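Local atomic coordinates of N-isopropylammelide isopropylaminohydrolase (PDB entry 6NBO), a protein that belongs to the amidohydrolase family of TIM-barrel proteins and carries zinc ions bound by histidine and aspartate side chains. Residues D69-M75 with Y96-H102; L215-E221 with T247-C253; P383-L387 with A396-A400. All blocks are in the same frame, centred on the assembly; numbering follows the deposited sequence.

Interaction 1 (D69-M75 with Y96-H102); sequences DKTHWGM and YRATSGH. With EDO (1,2-ethanediol), chain I.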
loop_
_atom_site.group_PDB
_atom_site.type_symbol
_atom_site.label_atom_id
_atom_site.label_comp_id
_atom_site.label_asym_id
_atom_site.label_seq_id
_atom_site.Cartn_x
_atom_site.Cartn_y
_atom_site.Cartn_z
ATOM N N ASP A 69 -4.664 -10.171 6.041
ATOM C CA ASP A 69 -5.452 -11.281 6.561
ATOM C C ASP A 69 -4.840 -12.630 6.199
ATOM O O ASP A 69 -5.066 -13.612 6.911
ATOM C CB ASP A 69 -6.903 -11.191 6.058
ATOM C CG ASP A 69 -7.021 -11.225 4.525
ATOM O OD1 ASP A 69 -6.164 -10.627 3.829
ATOM O OD2 ASP A 69 -7.991 -11.839 4.024
ATOM N N LYS A 70 -4.069 -12.701 5.109
ATOM C CA LYS A 70 -3.590 -13.977 4.577
ATOM C C LYS A 70 -2.245 -14.407 5.146
ATOM O O LYS A 70 -1.876 -15.580 5.000
ATOM C CB LYS A 70 -3.416 -13.910 3.053
ATOM C CG LYS A 70 -4.645 -13.674 2.179
ATOM C CD LYS A 70 -4.161 -13.563 0.723
ATOM C CE LYS A 70 -5.232 -13.076 -0.249
ATOM N NZ LYS A 70 -6.274 -14.102 -0.541
ATOM N N THR A 71 -1.494 -13.477 5.734
ATOM C CA THR A 71 -0.086 -13.702 6.043
ATOM C C THR A 71 0.087 -14.767 7.113
ATOM O O THR A 71 -0.747 -14.921 8.011
ATOM C CB THR A 71 0.584 -12.406 6.517
ATOM O OG1 THR A 71 1.989 -12.632 6.681
ATOM C CG2 THR A 71 -0.005 -11.930 7.846
ATOM N N HIS A 72 1.186 -15.516 6.997
ATOM C CA HIS A 72 1.637 -16.420 8.049
ATOM C C HIS A 72 2.779 -15.819 8.862
ATOM O O HIS A 72 3.520 -16.556 9.528
ATOM C CB HIS A 72 2.050 -17.767 7.456
ATOM C CG HIS A 72 0.906 -18.542 6.881
ATOM N ND1 HIS A 72 0.867 -19.920 6.877
ATOM C CD2 HIS A 72 -0.246 -18.132 6.295
ATOM C CE1 HIS A 72 -0.255 -20.327 6.309
ATOM N NE2 HIS A 72 -0.948 -19.262 5.944
ATOM N N TRP A 73 2.945 -14.503 8.800
ATOM C CA TRP A 73 3.956 -13.830 9.607
ATOM C C TRP A 73 3.803 -14.227 11.070
ATOM O O TRP A 73 2.693 -14.243 11.604
ATOM C CB TRP A 73 3.833 -12.316 9.455
ATOM C CG TRP A 73 5.077 -11.604 9.907
ATOM C CD1 TRP A 73 5.325 -11.067 11.143
ATOM C CD2 TRP A 73 6.260 -11.385 9.128
ATOM N NE1 TRP A 73 6.593 -10.519 11.173
ATOM C CE2 TRP A 73 7.184 -10.701 9.950
ATOM C CE3 TRP A 73 6.626 -11.699 7.813
ATOM C CZ2 TRP A 73 8.451 -10.328 9.499
ATOM C CZ3 TRP A 73 7.889 -11.329 7.368
ATOM C CH2 TRP A 73 8.781 -10.650 8.206
ATOM N N GLY A 74 4.918 -14.593 11.701
ATOM C CA GLY A 74 4.886 -15.036 13.078
ATOM C C GLY A 74 4.452 -16.468 13.287
ATOM O O GLY A 74 4.489 -16.948 14.427
ATOM N N MET A 75 4.051 -17.167 12.242
ATOM C CA MET A 75 3.661 -18.562 12.329
ATOM C C MET A 75 4.795 -19.451 11.853
ATOM O O MET A 75 5.761 -18.976 11.248
ATOM C CB MET A 75 2.407 -18.805 11.487
ATOM C CG MET A 75 1.196 -17.975 11.896
ATOM S SD MET A 75 -0.165 -18.220 10.729
ATOM C CE MET A 75 -0.208 -20.001 10.590
ATOM N N TYR A 96 -6.575 -24.700 2.507
ATOM C CA TYR A 96 -5.803 -24.412 3.712
ATOM C C TYR A 96 -6.686 -23.798 4.795
ATOM O O TYR A 96 -6.666 -24.237 5.952
ATOM C CB TYR A 96 -4.626 -23.486 3.392
ATOM C CG TYR A 96 -4.029 -22.888 4.651
ATOM C CD1 TYR A 96 -3.262 -23.670 5.513
ATOM C CD2 TYR A 96 -4.270 -21.561 5.004
ATOM C CE1 TYR A 96 -2.731 -23.142 6.681
ATOM C CE2 TYR A 96 -3.741 -21.020 6.172
ATOM C CZ TYR A 96 -2.976 -21.824 7.010
ATOM O OH TYR A 96 -2.442 -21.315 8.173
ATOM N N ARG A 97 -7.481 -22.785 4.432
ATOM C CA ARG A 97 -8.358 -22.119 5.392
ATOM C C ARG A 97 -9.465 -23.028 5.912
ATOM O O ARG A 97 -9.979 -22.792 7.011
ATOM C CB ARG A 97 -8.969 -20.873 4.753
ATOM C CG ARG A 97 -7.998 -19.717 4.649
ATOM C CD ARG A 97 -8.600 -18.546 3.903
ATOM N NE ARG A 97 -7.922 -17.296 4.238
ATOM C CZ ARG A 97 -8.094 -16.153 3.582
ATOM N NH1 ARG A 97 -8.917 -16.100 2.541
ATOM N NH2 ARG A 97 -7.440 -15.064 3.964
ATOM N N ALA A 98 -9.844 -24.053 5.155
ATOM C CA ALA A 98 -10.912 -24.960 5.548
ATOM C C ALA A 98 -10.391 -26.275 6.113
ATOM O O ALA A 98 -11.173 -27.213 6.298
ATOM C CB ALA A 98 -11.836 -25.224 4.362
ATOM N N THR A 99 -9.088 -26.371 6.374
ATOM C CA THR A 99 -8.524 -27.498 7.100
ATOM C C THR A 99 -7.561 -27.070 8.198
ATOM O O THR A 99 -7.119 -27.927 8.969
ATOM C CB THR A 99 -7.802 -28.466 6.145
ATOM O OG1 THR A 99 -6.881 -27.740 5.320
ATOM C CG2 THR A 99 -8.809 -29.222 5.269
ATOM N N SER A 100 -7.229 -25.787 8.292
ATOM C CA SER A 100 -6.403 -25.239 9.354
ATOM C C SER A 100 -7.236 -24.271 10.187
ATOM O O SER A 100 -8.394 -23.976 9.875
ATOM C CB SER A 100 -5.163 -24.550 8.783
ATOM O OG SER A 100 -5.451 -23.218 8.375
ATOM N N GLY A 101 -6.636 -23.774 11.263
ATOM C CA GLY A 101 -7.293 -22.771 12.074
ATOM C C GLY A 101 -6.607 -21.428 11.968
ATOM O O GLY A 101 -6.306 -20.801 12.988
ATOM N N HIS A 102 -6.346 -20.973 10.741
ATOM C CA HIS A 102 -5.609 -19.728 10.555
ATOM C C HIS A 102 -6.395 -18.553 11.126
ATOM O O HIS A 102 -7.592 -18.400 10.863
ATOM C CB HIS A 102 -5.305 -19.494 9.074
ATOM C CG HIS A 102 -4.472 -18.272 8.816
ATOM N ND1 HIS A 102 -5.021 -17.022 8.628
ATOM C CD2 HIS A 102 -3.131 -18.109 8.719
ATOM C CE1 HIS A 102 -4.056 -16.141 8.426
ATOM N NE2 HIS A 102 -2.900 -16.777 8.475
HETATM C C1 EDO I . 8.479 -14.057 10.483
HETATM O O1 EDO I . 7.336 -14.919 10.577
HETATM C C2 EDO I . 8.735 -13.373 11.818
HETATM O O2 EDO I . 8.759 -14.362 12.856
#
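Asp69 opens the contact with a salt bridge: its OD2 lies 3.3 Å from Arg97 NH2, near the plane of the guanidinium, and also accepts from the backbone of Asp128. The carbonyl O of Asp69 meets the edge of the His102 ring, 3.1 Å from CE1. Lys70 turns its CA-to-CB bond away from 96-102, yet Arg97 NH2 comes within 3.6 Å of Lys70 CG. The two positive ends, Lys70 NZ and Arg97 NH1, are 4.5 Å apart, a proximity probably offset by Asp128, which forms salt bridges with both, and by Glu93, which pairs with Lys70. At Thr71 the backbone takes over. His102 NE2 donates to Thr71 O at 2.9 Å, fixing the imidazole against the loop, while Thr71 OG1 accepts from Trp73 N at 3.0 Å in an ST turn and also hydrogen-bonds to Val306 O. The His72 ring meets those of His102 and Tyr96, with centroids 4.9 and 4.8 Å away and both pairs oblique, making a small aromatic cluster. A type II turn from His72 to Met75 follows, with Gly74 at positive phi; Gly74 N donates to O1 of a 1,2-ethanediol at 2.7 Å, and the diol also lies over one face of the Trp73 indole. The turn brings Met75 back to the cluster, its SD 3.6 Å from His102 CD2 and its CE 3.5 Å from Tyr96 OH. The contact thus fastens the loop following strand 56-66 to the C-terminal end of helix 89-97 and the loop beyond it, with Thr71 and Trp73 packed on helix 104-117 and Asp69 and Arg97 against helix 136-147.

Interaction 2 (L215-E221 with T247-C253); sequences LDLHLHE and TISHAFC. With ZN (zinc ion), chain B.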
loop_
_atom_site.group_PDB
_atom_site.type_symbol
_atom_site.label_atom_id
_atom_site.label_comp_id
_atom_site.label_asym_id
_atom_site.label_seq_id
_atom_site.Cartn_x
_atom_site.Cartn_y
_atom_site.Cartn_z
ATOM N N LEU A 215 -12.874 2.471 -5.101
ATOM C CA LEU A 215 -12.592 1.085 -5.450
ATOM C C LEU A 215 -11.107 0.910 -5.721
ATOM O O LEU A 215 -10.427 1.830 -6.189
ATOM C CB LEU A 215 -13.371 0.626 -6.693
ATOM C CG LEU A 215 -14.889 0.763 -6.616
ATOM C CD1 LEU A 215 -15.334 2.084 -7.238
ATOM C CD2 LEU A 215 -15.520 -0.410 -7.307
ATOM N N ASP A 216 -10.611 -0.286 -5.416
ATOM C CA ASP A 216 -9.246 -0.683 -5.752
ATOM C C ASP A 216 -9.364 -2.084 -6.331
ATOM O O ASP A 216 -9.632 -3.038 -5.594
ATOM C CB ASP A 216 -8.326 -0.648 -4.521
ATOM C CG ASP A 216 -6.874 -0.975 -4.843
ATOM O OD1 ASP A 216 -6.615 -1.792 -5.748
ATOM O OD2 ASP A 216 -5.976 -0.412 -4.175
ATOM N N LEU A 217 -9.152 -2.207 -7.639
ATOM C CA LEU A 217 -9.492 -3.413 -8.386
ATOM C C LEU A 217 -8.222 -4.135 -8.820
ATOM O O LEU A 217 -7.339 -3.521 -9.416
ATOM C CB LEU A 217 -10.352 -3.052 -9.607
ATOM C CG LEU A 217 -11.642 -2.305 -9.261
ATOM C CD1 LEU A 217 -12.340 -1.827 -10.518
ATOM C CD2 LEU A 217 -12.572 -3.191 -8.424
ATOM N N HIS A 218 -8.130 -5.433 -8.500
ATOM C CA HIS A 218 -7.067 -6.285 -9.026
ATOM C C HIS A 218 -7.316 -6.541 -10.509
ATOM O O HIS A 218 -8.354 -7.095 -10.878
ATOM C CB HIS A 218 -7.032 -7.633 -8.292
ATOM C CG HIS A 218 -6.407 -7.598 -6.930
ATOM N ND1 HIS A 218 -6.966 -6.916 -5.871
ATOM C CD2 HIS A 218 -5.298 -8.211 -6.439
ATOM C CE1 HIS A 218 -6.218 -7.090 -4.792
ATOM N NE2 HIS A 218 -5.201 -7.874 -5.111
ATOM N N LEU A 219 -6.362 -6.192 -11.368
ATOM C CA LEU A 219 -6.502 -6.463 -12.796
ATOM C C LEU A 219 -5.278 -7.255 -13.234
ATOM O O LEU A 219 -4.237 -6.668 -13.550
ATOM C CB LEU A 219 -6.666 -5.171 -13.607
ATOM C CG LEU A 219 -7.056 -5.453 -15.066
ATOM C CD1 LEU A 219 -8.387 -6.216 -15.138
ATOM C CD2 LEU A 219 -7.127 -4.182 -15.895
ATOM N N HIS A 220 -5.405 -8.585 -13.238
ATOM C CA HIS A 220 -4.343 -9.461 -13.719
ATOM C C HIS A 220 -4.451 -9.758 -15.204
ATOM O O HIS A 220 -3.522 -10.352 -15.763
ATOM C CB HIS A 220 -4.358 -10.819 -13.012
ATOM C CG HIS A 220 -4.481 -10.746 -11.528
ATOM N ND1 HIS A 220 -5.691 -10.863 -10.878
ATOM C CD2 HIS A 220 -3.544 -10.597 -10.563
ATOM C CE1 HIS A 220 -5.495 -10.780 -9.574
ATOM N NE2 HIS A 220 -4.202 -10.614 -9.359
ATOM N N GLU A 221 -5.570 -9.409 -15.832
ATOM C CA GLU A 221 -5.833 -9.861 -17.190
ATOM C C GLU A 221 -4.762 -9.343 -18.135
ATOM O O GLU A 221 -4.352 -8.183 -18.068
ATOM C CB GLU A 221 -7.216 -9.405 -17.637
ATOM C CG GLU A 221 -8.340 -9.998 -16.796
ATOM C CD GLU A 221 -9.693 -9.434 -17.167
ATOM O OE1 GLU A 221 -9.745 -8.469 -17.962
ATOM O OE2 GLU A 221 -10.706 -9.972 -16.691
ATOM N N THR A 247 -8.508 2.901 -8.038
ATOM C CA THR A 247 -7.137 2.429 -8.136
ATOM C C THR A 247 -7.156 1.120 -8.911
ATOM O O THR A 247 -8.058 0.289 -8.718
ATOM C CB THR A 247 -6.542 2.221 -6.723
ATOM O OG1 THR A 247 -6.567 3.466 -6.018
ATOM C CG2 THR A 247 -5.111 1.684 -6.762
ATOM N N ILE A 248 -6.185 0.944 -9.802
ATOM C CA ILE A 248 -5.995 -0.315 -10.520
ATOM C C ILE A 248 -4.762 -0.993 -9.953
ATOM O O ILE A 248 -3.656 -0.446 -10.037
ATOM C CB ILE A 248 -5.815 -0.102 -12.031
ATOM C CG1 ILE A 248 -6.877 0.857 -12.569
ATOM C CG2 ILE A 248 -5.856 -1.471 -12.742
ATOM C CD1 ILE A 248 -8.284 0.314 -12.479
ATOM N N SER A 249 -4.931 -2.195 -9.399
ATOM C CA SER A 249 -3.790 -2.937 -8.876
ATOM C C SER A 249 -3.268 -3.919 -9.919
ATOM O O SER A 249 -4.050 -4.583 -10.605
ATOM C CB SER A 249 -4.168 -3.688 -7.599
ATOM O OG SER A 249 -4.272 -2.793 -6.490
ATOM N N HIS A 250 -1.933 -4.012 -10.000
ATOM C CA HIS A 250 -1.160 -4.913 -10.853
ATOM C C HIS A 250 -1.115 -4.388 -12.287
ATOM O O HIS A 250 -0.068 -3.907 -12.734
ATOM C CB HIS A 250 -1.706 -6.340 -10.766
ATOM C CG HIS A 250 -1.739 -6.868 -9.364
ATOM N ND1 HIS A 250 -0.687 -6.700 -8.485
ATOM C CD2 HIS A 250 -2.706 -7.515 -8.672
ATOM C CE1 HIS A 250 -0.998 -7.242 -7.321
ATOM N NE2 HIS A 250 -2.215 -7.749 -7.407
ATOM N N ALA A 251 -2.237 -4.449 -13.005
ATOM C CA ALA A 251 -2.347 -3.818 -14.320
ATOM C C ALA A 251 -1.284 -4.332 -15.286
ATOM O O ALA A 251 -0.717 -3.566 -16.070
ATOM C CB ALA A 251 -2.278 -2.295 -14.205
ATOM N N PHE A 252 -1.022 -5.648 -15.232
ATOM C CA PHE A 252 -0.003 -6.265 -16.077
ATOM C C PHE A 252 -0.208 -5.956 -17.557
ATOM O O PHE A 252 0.769 -5.888 -18.313
ATOM C CB PHE A 252 0.004 -7.786 -15.886
ATOM C CG PHE A 252 0.179 -8.226 -14.465
ATOM C CD1 PHE A 252 1.022 -7.543 -13.604
ATOM C CD2 PHE A 252 -0.499 -9.335 -13.991
ATOM C CE1 PHE A 252 1.181 -7.959 -12.290
ATOM C CE2 PHE A 252 -0.346 -9.758 -12.686
ATOM C CZ PHE A 252 0.497 -9.072 -11.832
ATOM N N CYS A 253 -1.457 -5.787 -18.000
ATOM C CA CYS A 253 -1.680 -5.582 -19.431
ATOM C C CYS A 253 -0.998 -4.322 -19.944
ATOM O O CYS A 253 -0.709 -4.234 -21.143
ATOM C CB CYS A 253 -3.179 -5.527 -19.744
ATOM S SG CYS A 253 -4.067 -4.113 -19.029
HETATM ZN ZN ZN B . -3.125 -8.317 -4.303
HETATM O O HOH W 1 -8.993 3.566 -4.754
HETATM O O HOH W 2 -3.878 -1.777 -3.299
HETATM O O HOH W 3 -3.885 -6.239 -16.405
#
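A parallel ladder of backbone hydrogen bonds joins the two strands: Thr247 N to Leu215 O (2.9 Å), Leu217 N to Thr247 O (2.9 Å), Ser249 N to Leu217 O (2.7 Å) and Leu219 N to Ser249 O (2.9 Å). A weak bond from Ala251 N to Leu219 O (3.0 Å) follows as the strands part. Among side chains, Ser249 OG donates to Asp216 OD1 at 2.7 Å, and Asp216 also forms a salt bridge with Arg124. One water joins Leu219 O, Glu221 O and Cys253 N beyond the strand ends. Apolar packing puts Leu219 CB 3.9 Å from Ile248 CG2, with Leu217 and Ile248 facing helix 223-239. Three histidines cluster, His218 CD2 lying 3.3 Å from His250 NE2. His218 NE2 binds zinc at 2.3 Å, alongside His65, His67 and Asp304, whereas His250 and Asp304 serve a second zinc. Adjacent parallel strands of a beta-alpha-beta unit, bearing metal ligands at their C-terminal ends, are the hallmark of the amidohydrolase TIM barrel.

Interaction 3 (P383-L387 with A396-A400); sequences PVRRL and ARNGA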
loop_
_atom_site.group_PDB
_atom_site.type_symbol
_atom_site.label_atom_id
_atom_site.label_comp_id
_atom_site.label_asym_id
_atom_site.label_seq_id
_atom_site.Cartn_x
_atom_site.Cartn_y
_atom_site.Cartn_z
ATOM N N PRO A 383 19.111 0.189 5.272
ATOM C CA PRO A 383 19.634 0.233 6.643
ATOM C C PRO A 383 18.515 0.104 7.668
ATOM O O PRO A 383 17.375 0.494 7.423
ATOM C CB PRO A 383 20.313 1.611 6.723
ATOM C CG PRO A 383 19.627 2.435 5.716
ATOM C CD PRO A 383 19.252 1.488 4.587
ATOM N N VAL A 384 18.859 -0.460 8.830
ATOM C CA VAL A 384 17.876 -0.619 9.897
ATOM C C VAL A 384 17.259 0.734 10.213
ATOM O O VAL A 384 17.924 1.771 10.116
ATOM C CB VAL A 384 18.540 -1.239 11.142
ATOM C CG1 VAL A 384 19.569 -0.285 11.735
ATOM C CG2 VAL A 384 17.499 -1.606 12.190
ATOM N N ARG A 385 15.965 0.744 10.540
ATOM C CA ARG A 385 15.351 1.994 10.986
ATOM C C ARG A 385 15.876 2.304 12.382
ATOM O O ARG A 385 15.495 1.653 13.364
ATOM C CB ARG A 385 13.826 1.909 10.994
ATOM C CG ARG A 385 13.182 1.353 9.741
ATOM C CD ARG A 385 13.704 1.981 8.449
ATOM N NE ARG A 385 14.591 1.080 7.712
ATOM C CZ ARG A 385 14.172 0.191 6.811
ATOM N NH1 ARG A 385 12.879 0.070 6.534
ATOM N NH2 ARG A 385 15.051 -0.579 6.183
ATOM N N ARG A 386 16.771 3.282 12.482
ATOM C CA ARG A 386 17.319 3.623 13.788
ATOM C C ARG A 386 16.233 4.138 14.729
ATOM O O ARG A 386 16.238 3.829 15.928
ATOM C CB ARG A 386 18.420 4.665 13.637
ATOM C CG ARG A 386 19.073 4.969 14.974
ATOM C CD ARG A 386 19.724 6.315 14.970
ATOM N NE ARG A 386 20.869 6.346 14.075
ATOM C CZ ARG A 386 21.451 7.467 13.673
ATOM N NH1 ARG A 386 20.980 8.638 14.089
ATOM N NH2 ARG A 386 22.494 7.416 12.853
ATOM N N LEU A 387 15.290 4.906 14.196
ATOM C CA LEU A 387 14.209 5.507 14.970
ATOM C C LEU A 387 12.958 5.519 14.113
ATOM O O LEU A 387 13.023 5.852 12.929
ATOM C CB LEU A 387 14.540 6.945 15.392
ATOM C CG LEU A 387 13.461 7.659 16.219
ATOM C CD1 LEU A 387 13.331 7.004 17.588
ATOM C CD2 LEU A 387 13.784 9.136 16.374
ATOM N N ALA A 396 9.615 2.801 17.751
ATOM C CA ALA A 396 10.572 1.750 17.446
ATOM C C ALA A 396 11.977 2.326 17.443
ATOM O O ALA A 396 12.185 3.493 17.097
ATOM C CB ALA A 396 10.264 1.097 16.094
ATOM N N ARG A 397 12.940 1.501 17.842
ATOM C CA ARG A 397 14.344 1.850 17.731
ATOM C C ARG A 397 15.101 0.634 17.229
ATOM O O ARG A 397 14.820 -0.491 17.647
ATOM C CB ARG A 397 14.954 2.307 19.072
ATOM C CG ARG A 397 14.390 3.601 19.643
ATOM C CD ARG A 397 15.108 3.932 20.953
ATOM N NE ARG A 397 14.584 5.135 21.592
ATOM C CZ ARG A 397 14.948 6.372 21.266
ATOM N NH1 ARG A 397 15.837 6.575 20.302
ATOM N NH2 ARG A 397 14.433 7.408 21.912
ATOM N N ASN A 398 16.053 0.876 16.331
ATOM C CA ASN A 398 16.910 -0.159 15.756
ATOM C C ASN A 398 16.088 -1.360 15.293
ATOM O O ASN A 398 16.412 -2.525 15.526
ATOM C CB ASN A 398 18.015 -0.533 16.740
ATOM C CG ASN A 398 18.982 0.620 16.956
ATOM O OD1 ASN A 398 19.332 1.336 16.008
ATOM N ND2 ASN A 398 19.384 0.834 18.198
ATOM N N GLY A 399 15.002 -1.051 14.598
ATOM C CA GLY A 399 14.208 -2.060 13.931
ATOM C C GLY A 399 13.278 -2.859 14.811
ATOM O O GLY A 399 12.736 -3.867 14.345
ATOM N N ALA A 400 13.066 -2.449 16.057
ATOM C CA ALA A 400 12.230 -3.206 16.980
ATOM C C ALA A 400 11.345 -2.247 17.758
ATOM O O ALA A 400 11.788 -1.164 18.152
ATOM C CB ALA A 400 13.086 -4.047 17.942
HETATM O O HOH W 4 13.006 0.781 14.430
HETATM O O HOH W 5 17.157 4.974 18.233
#
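The firmest direct link is the backbone hydrogen bond from Asn398 N to Arg386 O, 3.0 Å long and nearly straight. Beside it, Gly399 N donates weakly to Arg385 O at 3.0 Å, and a water bridges the same two atoms, donating to Arg385 O (2.8 Å) and accepting from Gly399 N (2.7 Å). A second water spans Arg386 O (2.7 Å) and Arg397 NH1 (2.9 Å); the same NH1 forms a salt bridge with Glu50. These bonds hold the type I' turn from Arg397 to Ala400 against residues 383-387. Both central residues of the turn have positive phi, and a CB on Gly399 would clash with Val384 CG2, which sits 3.5 Å from Gly399 N. Farther along, Leu387 and Arg397 form an antiparallel non-hydrogen-bonded pair, with Leu387 CD1 over one face of the guanidinium, 3.7 Å from Arg397 NH1. The contact lies at the open end of the hairpin made by strands 387-390 and 393-397, where the chain arrives from helix 375-381 and leaves for strand 400-401; on its other side strand 387-390 pairs with strand 367-370.

From the N terminus, the three contacts follow one another in series, none nested in or crossing another. Interaction 1 closes the excursion through helix 89-97 that separates strand 56-66 from helix 104-117. Interaction 2 closes a beta-alpha-beta crossover through helix 223-239 and sets neighbouring barrel strands side by side near the zinc ions; the Lys70 side chain of interaction 1 comes within about 7 Å of a zinc. Interaction 3 closes the short hairpin near the C terminus. Interactions 2 and 3 reach the same extended sheet, but on opposite sides of the chain's centre, with their own centres 33 Å apart. No two contacts touch.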